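Local atomic coordinates of 2-aminomuconic 6-semialdehyde dehydrogenase (Pseudomonas sp., PDB entry 7BZV), a protein that catalyses the oxidation of 2-aminomuconic 6-semialdehyde in 2-aminophenol catabolism, with NAD+ as cofactor, as a tetrameric member of the aldehyde dehydrogenase family. Residues 13-18 / 33-38; 48-53 / 144-149; 70-75 / 191-196. All coordinates share one frame; numbering follows the deposited sequence.

Contact 1. Residues 13-18 / 33-38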
loop_
_atom_site.group_PDB
_atom_site.type_symbol
_atom_site.label_atom_id
_atom_site.label_comp_id
_atom_site.label_asym_id
_atom_site.label_seq_id
_atom_site.Cartn_x
_atom_site.Cartn_y
_atom_site.Cartn_z
ATOM N N TRP B 13 -18.136 -22.578 -32.045
ATOM C CA TRP B 13 -18.320 -23.906 -31.483
ATOM C C TRP B 13 -17.751 -24.963 -32.427
ATOM O O TRP B 13 -17.883 -24.875 -33.647
ATOM C CB TRP B 13 -19.803 -24.139 -31.213
ATOM C CG TRP B 13 -20.375 -23.085 -30.282
ATOM C CD1 TRP B 13 -21.081 -21.966 -30.632
ATOM C CD2 TRP B 13 -20.254 -23.045 -28.843
ATOM N NE1 TRP B 13 -21.427 -21.250 -29.504
ATOM C CE2 TRP B 13 -20.924 -21.888 -28.398
ATOM C CE3 TRP B 13 -19.649 -23.882 -27.898
ATOM C CZ2 TRP B 13 -21.008 -21.546 -27.040
ATOM C CZ3 TRP B 13 -19.735 -23.546 -26.551
ATOM C CH2 TRP B 13 -20.412 -22.390 -26.135
ATOM N N VAL B 14 -17.079 -25.952 -31.845
ATOM C CA VAL B 14 -16.276 -26.916 -32.584
ATOM C C VAL B 14 -16.562 -28.286 -31.986
ATOM O O VAL B 14 -16.374 -28.492 -30.779
ATOM C CB VAL B 14 -14.771 -26.600 -32.497
ATOM C CG1 VAL B 14 -13.961 -27.626 -33.283
ATOM C CG2 VAL B 14 -14.489 -25.173 -32.979
ATOM N N GLU B 15 -17.018 -29.211 -32.821
ATOM C CA GLU B 15 -17.272 -30.593 -32.448
ATOM C C GLU B 15 -16.072 -31.465 -32.807
ATOM O O GLU B 15 -15.113 -31.018 -33.445
ATOM C CB GLU B 15 -18.538 -31.098 -33.142
ATOM C CG GLU B 15 -19.801 -30.354 -32.697
ATOM C CD GLU B 15 -21.057 -30.846 -33.402
ATOM O OE1 GLU B 15 -22.156 -30.310 -33.144
ATOM O OE2 GLU B 15 -20.956 -31.782 -34.220
ATOM N N SER B 16 -16.140 -32.735 -32.403
ATOM C CA SER B 16 -14.987 -33.613 -32.540
ATOM C C SER B 16 -15.384 -35.019 -32.962
ATOM O O SER B 16 -16.447 -35.522 -32.592
ATOM C CB SER B 16 -14.201 -33.708 -31.230
ATOM O OG SER B 16 -13.086 -34.574 -31.351
ATOM N N SER B 17 -14.483 -35.653 -33.721
ATOM C CA SER B 17 -14.575 -37.086 -33.967
ATOM C C SER B 17 -14.654 -37.838 -32.647
ATOM O O SER B 17 -15.599 -38.580 -32.381
ATOM C CB SER B 17 -13.361 -37.560 -34.774
ATOM O OG SER B 17 -13.003 -36.642 -35.786
ATOM N N LYS B 18 -13.665 -37.627 -31.798
ATOM C CA LYS B 18 -13.578 -38.310 -30.520
ATOM C C LYS B 18 -14.444 -37.600 -29.482
ATOM O O LYS B 18 -14.281 -36.403 -29.214
ATOM C CB LYS B 18 -12.130 -38.344 -30.039
ATOM C CG LYS B 18 -11.637 -39.581 -29.255
ATOM C CD LYS B 18 -10.245 -39.337 -28.592
ATOM C CE LYS B 18 -10.091 -40.180 -27.310
ATOM N NZ LYS B 18 -8.823 -39.915 -26.549
ATOM N N VAL B 33 -22.794 -35.601 -23.719
ATOM C CA VAL B 33 -21.564 -36.084 -24.324
ATOM C C VAL B 33 -20.707 -34.888 -24.731
ATOM O O VAL B 33 -21.205 -33.816 -25.094
ATOM C CB VAL B 33 -21.834 -37.041 -25.517
ATOM C CG1 VAL B 33 -22.864 -36.467 -26.443
ATOM C CG2 VAL B 33 -20.529 -37.352 -26.238
ATOM N N VAL B 34 -19.398 -35.095 -24.659
ATOM C CA VAL B 34 -18.406 -34.034 -24.671
ATOM C C VAL B 34 -17.444 -34.274 -25.819
ATOM O O VAL B 34 -16.992 -35.404 -26.023
ATOM C CB VAL B 34 -17.644 -34.009 -23.337
ATOM C CG1 VAL B 34 -16.809 -32.709 -23.191
ATOM C CG2 VAL B 34 -18.624 -34.201 -22.201
ATOM N N HIS B 35 -17.085 -33.198 -26.526
ATOM C CA HIS B 35 -16.286 -33.283 -27.742
ATOM C C HIS B 35 -14.835 -32.980 -27.422
ATOM O O HIS B 35 -14.497 -31.846 -27.061
ATOM C CB HIS B 35 -16.821 -32.323 -28.792
ATOM C CG HIS B 35 -18.230 -32.619 -29.200
ATOM N ND1 HIS B 35 -18.572 -32.999 -30.483
ATOM C CD2 HIS B 35 -19.380 -32.612 -28.491
ATOM C CE1 HIS B 35 -19.878 -33.191 -30.548
ATOM N NE2 HIS B 35 -20.392 -32.966 -29.353
ATOM N N GLU B 36 -13.981 -33.988 -27.584
ATOM C CA GLU B 36 -12.593 -33.882 -27.170
ATOM C C GLU B 36 -11.780 -33.115 -28.203
ATOM O O GLU B 36 -11.978 -33.267 -29.407
ATOM C CB GLU B 36 -11.997 -35.272 -26.949
ATOM C CG GLU B 36 -10.575 -35.246 -26.382
ATOM C CD GLU B 36 -10.049 -36.616 -25.985
ATOM O OE1 GLU B 36 -10.799 -37.599 -26.115
ATOM O OE2 GLU B 36 -8.879 -36.699 -25.536
ATOM N N ALA B 37 -10.851 -32.299 -27.716
ATOM C CA ALA B 37 -10.011 -31.454 -28.552
ATOM C C ALA B 37 -8.661 -32.121 -28.764
ATOM O O ALA B 37 -8.036 -32.582 -27.799
ATOM C CB ALA B 37 -9.816 -30.084 -27.903
ATOM N N ASP B 38 -8.205 -32.153 -30.019
ATOM C CA ASP B 38 -6.909 -32.736 -30.345
ATOM C C ASP B 38 -5.805 -31.694 -30.187
ATOM O O ASP B 38 -6.059 -30.519 -29.909
ATOM C CB ASP B 38 -6.898 -33.299 -31.771
ATOM C CG ASP B 38 -7.468 -32.331 -32.782
ATOM O OD1 ASP B 38 -7.067 -31.146 -32.763
ATOM O OD2 ASP B 38 -8.315 -32.758 -33.604
HETATM O O HOH W 1 -11.147 -33.826 -34.906
#
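Ser16 OG, gripped twice, donates to Glu36 O at 2.6 Å, in the carbonyl plane, and accepts a weak, bent bond from Lys18 N two residues on. Its chi1 of 179°, with OG anti to the backbone N, turns the hydroxyl onto the opposing main chain. Alongside, Glu36 N donates to Lys18 O at 2.9 Å, continuing the antiparallel pairing of strands 19-23 and 30-35. The Ser16 backbone N-H is taken up by the His35 ring: ND1 accepts it at 3.1 Å, with the donor only 7° out of the ring plane. The other ring nitrogen, NE2, bonds to Gln4 OE1, a pattern consistent with a neutral ring protonated at NE2. Glu15 runs extended beside this ring, its CB 3.3 Å from His35 ND1. An alanine in place of His35 would remove both ring bonds, and would probably leave the Ser16 N-H without its acceptor and loosen the hold of residues 15-18 on the end of strand 30-35. Farther out, Lys18 and Glu36 lie side by side, both pointing the same way, and close a salt bridge from NZ to OE1 at 3.1 Å. The packing there is tight, since Lys18 CE also comes within 2.9 Å of Glu36 OE1; OE2, only weakly reached by Lys18 NZ, is hydrogen-bonded to Ser213 OG. Asp38 then N-caps helix 39-52 through Leu41 N. Residues 15-18 thus cross the end of strand 30-35 to link two antiparallel strand pairs, as part of the small mixed N-terminal sheet of this aldehyde dehydrogenase.

Contact 2. Residues 48-53 / 144-149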
loop_
_atom_site.group_PDB
_atom_site.type_symbol
_atom_site.label_atom_id
_atom_site.label_comp_id
_atom_site.label_asym_id
_atom_site.label_seq_id
_atom_site.Cartn_x
_atom_site.Cartn_y
_atom_site.Cartn_z
ATOM N N ALA B 48 -5.428 -18.343 -31.699
ATOM C CA ALA B 48 -6.540 -17.408 -31.616
ATOM C C ALA B 48 -6.399 -16.453 -30.421
ATOM O O ALA B 48 -6.783 -15.284 -30.516
ATOM C CB ALA B 48 -7.860 -18.167 -31.534
ATOM N N GLY B 49 -5.856 -16.911 -29.292
ATOM C CA GLY B 49 -5.696 -16.003 -28.159
ATOM C C GLY B 49 -4.676 -14.917 -28.445
ATOM O O GLY B 49 -4.927 -13.730 -28.219
ATOM N N HIS B 50 -3.509 -15.315 -28.961
ATOM C CA HIS B 50 -2.489 -14.340 -29.319
ATOM C C HIS B 50 -3.018 -13.370 -30.371
ATOM O O HIS B 50 -2.694 -12.177 -30.346
ATOM C CB HIS B 50 -1.223 -15.063 -29.806
ATOM C CG HIS B 50 -0.392 -15.612 -28.689
ATOM N ND1 HIS B 50 0.210 -14.805 -27.747
ATOM C CD2 HIS B 50 -0.122 -16.889 -28.321
ATOM C CE1 HIS B 50 0.839 -15.558 -26.863
ATOM N NE2 HIS B 50 0.637 -16.827 -27.178
ATOM N N ARG B 51 -3.836 -13.855 -31.302
ATOM C CA ARG B 51 -4.391 -12.950 -32.306
ATOM C C ARG B 51 -5.394 -11.995 -31.674
ATOM O O ARG B 51 -5.446 -10.816 -32.036
ATOM C CB ARG B 51 -5.029 -13.752 -33.445
ATOM C CG ARG B 51 -5.846 -12.939 -34.451
ATOM C CD ARG B 51 -6.742 -13.856 -35.330
ATOM N NE ARG B 51 -6.020 -15.059 -35.735
ATOM C CZ ARG B 51 -6.532 -16.285 -35.752
ATOM N NH1 ARG B 51 -7.797 -16.501 -35.413
ATOM N NH2 ARG B 51 -5.770 -17.301 -36.110
ATOM N N ALA B 52 -6.188 -12.478 -30.710
ATOM C CA ALA B 52 -7.112 -11.587 -30.005
ATOM C C ALA B 52 -6.370 -10.432 -29.340
ATOM O O ALA B 52 -6.868 -9.298 -29.297
ATOM C CB ALA B 52 -7.911 -12.389 -28.983
ATOM N N LEU B 53 -5.167 -10.685 -28.839
ATOM C CA LEU B 53 -4.414 -9.610 -28.223
ATOM C C LEU B 53 -3.916 -8.600 -29.245
ATOM O O LEU B 53 -3.486 -7.511 -28.846
ATOM C CB LEU B 53 -3.236 -10.198 -27.439
ATOM C CG LEU B 53 -3.670 -11.106 -26.285
ATOM C CD1 LEU B 53 -2.470 -11.698 -25.578
ATOM C CD2 LEU B 53 -4.528 -10.305 -25.323
ATOM N N LEU B 144 0.165 -11.167 -19.692
ATOM C CA LEU B 144 1.178 -12.160 -20.007
ATOM C C LEU B 144 1.063 -12.616 -21.448
ATOM O O LEU B 144 2.070 -12.735 -22.154
ATOM C CB LEU B 144 1.013 -13.357 -19.097
ATOM C CG LEU B 144 1.461 -13.148 -17.641
ATOM C CD1 LEU B 144 1.060 -14.390 -16.864
ATOM C CD2 LEU B 144 2.948 -12.883 -17.490
ATOM N N GLY B 145 -0.156 -12.880 -21.892
ATOM C CA GLY B 145 -0.392 -13.423 -23.216
ATOM C C GLY B 145 -1.627 -14.288 -23.165
ATOM O O GLY B 145 -2.740 -13.797 -22.972
ATOM N N VAL B 146 -1.438 -15.577 -23.387
ATOM C CA VAL B 146 -2.491 -16.574 -23.382
ATOM C C VAL B 146 -2.205 -17.429 -22.163
ATOM O O VAL B 146 -1.112 -18.001 -22.050
ATOM C CB VAL B 146 -2.497 -17.414 -24.669
ATOM C CG1 VAL B 146 -3.613 -18.425 -24.643
ATOM C CG2 VAL B 146 -2.588 -16.493 -25.937
ATOM N N VAL B 147 -3.145 -17.456 -21.224
ATOM C CA VAL B 147 -3.033 -18.210 -19.980
ATOM C C VAL B 147 -3.761 -19.539 -20.136
ATOM O O VAL B 147 -4.940 -19.575 -20.509
ATOM C CB VAL B 147 -3.609 -17.392 -18.815
ATOM C CG1 VAL B 147 -3.702 -18.236 -17.544
ATOM C CG2 VAL B 147 -2.772 -16.153 -18.601
ATOM N N GLY B 148 -3.065 -20.641 -19.862
ATOM C CA GLY B 148 -3.700 -21.948 -19.850
ATOM C C GLY B 148 -4.300 -22.252 -18.480
ATOM O O GLY B 148 -3.629 -22.107 -17.459
ATOM N N VAL B 149 -5.577 -22.635 -18.472
ATOM C CA VAL B 149 -6.342 -22.868 -17.237
ATOM C C VAL B 149 -6.794 -24.324 -17.227
ATOM O O VAL B 149 -7.619 -24.736 -18.045
ATOM C CB VAL B 149 -7.554 -21.928 -17.106
ATOM C CG1 VAL B 149 -8.318 -22.241 -15.825
ATOM C CG2 VAL B 149 -7.149 -20.451 -17.143
#
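The imidazole of His50 carries Val146 CG2 over the middle of one face, a CH-pi contact 3.4 Å from the ring centroid to CG2 and 8° off the ring normal, while Gly145 CA approaches the ring obliquely. The ring's NE2 bonds to Asp223 O, which fixes its rotation, and a bound sulfate ion, probably from the crystallisation liquor, sits about 4 Å from the side chain. The partner strand, 134-150, belongs to the Rossmann-type sheet characteristic of the family, running parallel to strands 173-177 and 226-230 on its two neighbouring sides; helix 39-52 packs where residues 145 and 146 enter that sheet. Val146 has CG1 anti to the backbone N (chi1 -179°), which leaves CG2 to do the touching, and the same methyl lies 3.4 Å from His50 N. Such closeness requires Gly49: a beta carbon there would run into Val146 CG2. Gly145 likewise has a backbone conformation in which a beta carbon would jam against the preceding carbonyl O, and its amide is held by Asn172 OD1. No hydrogen bond joins the two segments; the CH-pi contact and van der Waals packing hold them. Leu53 sends one methyl against the Gly145 backbone, CD1 resting 3.4 Å from Gly145 O and 3.6 Å from Gly145 CA.

Contact 3. Residues 70-75 / 191-196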
loop_
_atom_site.group_PDB
_atom_site.type_symbol
_atom_site.label_atom_id
_atom_site.label_comp_id
_atom_site.label_asym_id
_atom_site.label_seq_id
_atom_site.Cartn_x
_atom_site.Cartn_y
_atom_site.Cartn_z
ATOM N N ARG B 70 -17.964 -7.243 -15.081
ATOM C CA ARG B 70 -19.284 -7.082 -14.482
ATOM C C ARG B 70 -20.391 -7.539 -15.434
ATOM O O ARG B 70 -21.392 -8.111 -14.995
ATOM C CB ARG B 70 -19.463 -5.622 -14.057
ATOM C CG ARG B 70 -18.664 -5.285 -12.819
ATOM C CD ARG B 70 -18.597 -3.756 -12.517
ATOM N NE ARG B 70 -17.813 -3.481 -11.314
ATOM C CZ ARG B 70 -17.365 -2.274 -10.964
ATOM N NH1 ARG B 70 -17.626 -1.200 -11.714
ATOM N NH2 ARG B 70 -16.662 -2.141 -9.864
ATOM N N ARG B 71 -20.238 -7.301 -16.743
ATOM C CA ARG B 71 -21.242 -7.789 -17.691
ATOM C C ARG B 71 -21.269 -9.307 -17.705
ATOM O O ARG B 71 -22.343 -9.915 -17.784
ATOM C CB ARG B 71 -20.963 -7.238 -19.086
ATOM C CG ARG B 71 -20.841 -5.728 -19.097
ATOM C CD ARG B 71 -21.643 -5.118 -20.209
ATOM N NE ARG B 71 -20.950 -5.192 -21.490
ATOM C CZ ARG B 71 -21.354 -5.922 -22.523
ATOM N NH1 ARG B 71 -22.461 -6.656 -22.430
ATOM N NH2 ARG B 71 -20.656 -5.910 -23.652
ATOM N N ILE B 72 -20.094 -9.936 -17.605
ATOM C CA ILE B 72 -20.033 -11.388 -17.477
ATOM C C ILE B 72 -20.774 -11.853 -16.231
ATOM O O ILE B 72 -21.591 -12.782 -16.279
ATOM C CB ILE B 72 -18.573 -11.876 -17.461
ATOM C CG1 ILE B 72 -17.965 -11.753 -18.855
ATOM C CG2 ILE B 72 -18.517 -13.312 -16.912
ATOM C CD1 ILE B 72 -16.410 -11.800 -18.894
ATOM N N ALA B 73 -20.471 -11.238 -15.088
ATOM C CA ALA B 73 -21.126 -11.640 -13.854
ATOM C C ALA B 73 -22.640 -11.434 -13.933
ATOM O O ALA B 73 -23.405 -12.272 -13.451
ATOM C CB ALA B 73 -20.552 -10.863 -12.669
ATOM N N ASN B 74 -23.089 -10.311 -14.501
ATOM C CA ASN B 74 -24.527 -10.069 -14.600
ATOM C C ASN B 74 -25.202 -11.137 -15.457
ATOM O O ASN B 74 -26.296 -11.600 -15.132
ATOM C CB ASN B 74 -24.799 -8.685 -15.187
ATOM C CG ASN B 74 -24.516 -7.536 -14.201
ATOM O OD1 ASN B 74 -24.407 -7.727 -12.989
ATOM N ND2 ASN B 74 -24.355 -6.342 -14.745
ATOM N N GLU B 75 -24.562 -11.542 -16.564
ATOM C CA GLU B 75 -25.159 -12.568 -17.411
ATOM C C GLU B 75 -25.153 -13.924 -16.715
ATOM O O GLU B 75 -26.131 -14.671 -16.805
ATOM C CB GLU B 75 -24.435 -12.623 -18.753
ATOM C CG GLU B 75 -24.874 -13.754 -19.666
ATOM C CD GLU B 75 -26.321 -13.649 -20.141
ATOM O OE1 GLU B 75 -27.070 -12.763 -19.675
ATOM O OE2 GLU B 75 -26.714 -14.475 -20.983
ATOM N N GLU B 191 -20.748 -19.838 -23.304
ATOM C CA GLU B 191 -21.970 -19.240 -23.836
ATOM C C GLU B 191 -22.138 -17.821 -23.314
ATOM O O GLU B 191 -22.510 -16.913 -24.062
ATOM C CB GLU B 191 -23.187 -20.100 -23.479
ATOM C CG GLU B 191 -23.154 -21.492 -24.124
ATOM C CD GLU B 191 -24.425 -22.318 -23.866
ATOM O OE1 GLU B 191 -25.392 -21.799 -23.272
ATOM O OE2 GLU B 191 -24.459 -23.495 -24.271
ATOM N N VAL B 192 -21.825 -17.603 -22.041
ATOM C CA VAL B 192 -21.944 -16.267 -21.469
ATOM C C VAL B 192 -20.964 -15.309 -22.131
ATOM O O VAL B 192 -21.317 -14.170 -22.479
ATOM C CB VAL B 192 -21.734 -16.324 -19.947
ATOM C CG1 VAL B 192 -21.551 -14.901 -19.377
ATOM C CG2 VAL B 192 -22.882 -17.011 -19.299
ATOM N N MET B 193 -19.712 -15.747 -22.297
ATOM C CA MET B 193 -18.737 -14.894 -22.951
ATOM C C MET B 193 -19.242 -14.473 -24.323
ATOM O O MET B 193 -19.167 -13.309 -24.706
ATOM C CB MET B 193 -17.399 -15.607 -23.074
ATOM C CG MET B 193 -16.888 -16.059 -21.714
ATOM S SD MET B 193 -16.330 -14.477 -20.936
ATOM C CE MET B 193 -15.957 -15.263 -19.296
ATOM N N GLU B 194 -19.798 -15.413 -25.071
ATOM C CA GLU B 194 -20.301 -15.100 -26.398
ATOM C C GLU B 194 -21.489 -14.161 -26.306
ATOM O O GLU B 194 -21.602 -13.234 -27.111
ATOM C CB GLU B 194 -20.667 -16.409 -27.104
ATOM C CG GLU B 194 -21.444 -16.237 -28.382
ATOM C CD GLU B 194 -21.845 -17.580 -28.950
ATOM O OE1 GLU B 194 -22.623 -18.302 -28.285
ATOM O OE2 GLU B 194 -21.353 -17.927 -30.039
ATOM N N ALA B 195 -22.374 -14.372 -25.320
ATOM C CA ALA B 195 -23.591 -13.562 -25.231
ATOM C C ALA B 195 -23.283 -12.098 -24.938
ATOM O O ALA B 195 -23.901 -11.204 -25.524
ATOM C CB ALA B 195 -24.534 -14.113 -24.167
ATOM N N VAL B 196 -22.338 -11.824 -24.031
ATOM C CA VAL B 196 -22.070 -10.432 -23.687
ATOM C C VAL B 196 -21.182 -9.757 -24.715
ATOM O O VAL B 196 -21.015 -8.534 -24.673
ATOM C CB VAL B 196 -21.429 -10.280 -22.296
ATOM C CG1 VAL B 196 -22.328 -10.869 -21.234
ATOM C CG2 VAL B 196 -20.068 -10.938 -22.253
#
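Segments 70-75 and 191-196, both helical, cross at 118° between their N-to-C directions, their axes 9.4 Å apart at closest approach. Helix 184-196 is the connecting helix of a beta-alpha-beta crossover between the parallel, adjacent strands 173-177 and 203-205 of the Rossmann-type sheet, and helix 62-78 packs against its flank. Val196 carries the largest share of the interface. It points between Arg71 and Glu75, its CG1 lying 3.7 Å from Glu75 CB, while CG2 leans toward Ile72 CG1. Its chi1 of -59° sets CG2 in the crowded position between backbone N and carbonyl carbon. Glu75 and Val192 run alongside each other head to tail, so that the Glu75 methylenes rather than its carboxylate do the packing: Glu75 CG is 3.5 Å from Val192 CG1. A bend at chi2 then swings the carboxylate aside, where OE1 meets Arg78 in a salt bridge and OE2 passes Ala195 CB. At the margin Arg71, bent at chi2 and chi3, brings its guanidinium back across Val196. NH2 and NH1 both reach Val196 O, at 2.8 Å from NH2, but both bonds are weak because their N-H directions are poorly aimed. A positive charge beside carbonyls late in a helix would probably be favourable. Arg70, on another side of helix 62-78, forms salt bridges with Asp115 of its own chain and Asp115 of a second subunit, so the Arg70 side of this helix reaches the subunit interface. In the buried part, Met193 starts away from helix 62-78 and is turned back by a bend at chi2 to cross Ile72 obliquely, its SD 3.4 Å from Ile72 CD1.

In the fold
The three contacts use different pairs of elements, yet all belong to neighbouring parts of the fold. Contact 2 is the buried one, apolar apart from the imidazole, and holds helix 39-52 to the central strand 134-150. Contacts 1 and 3 are partly buried and finish in charged groups at their outer margins: contact 1 relies on backbone and side-chain hydrogen bonds between loop and strand, contact 3 on aliphatic helix packing. Strand 30-35 is followed, after the short loop 36-38, by helix 39-52, which ties contact 1 to contact 2, about 21 Å apart between centres. Contacts 1 and 3 meet directly, because the ring of Trp13 lies against Glu191 and Glu194 of helix 184-196.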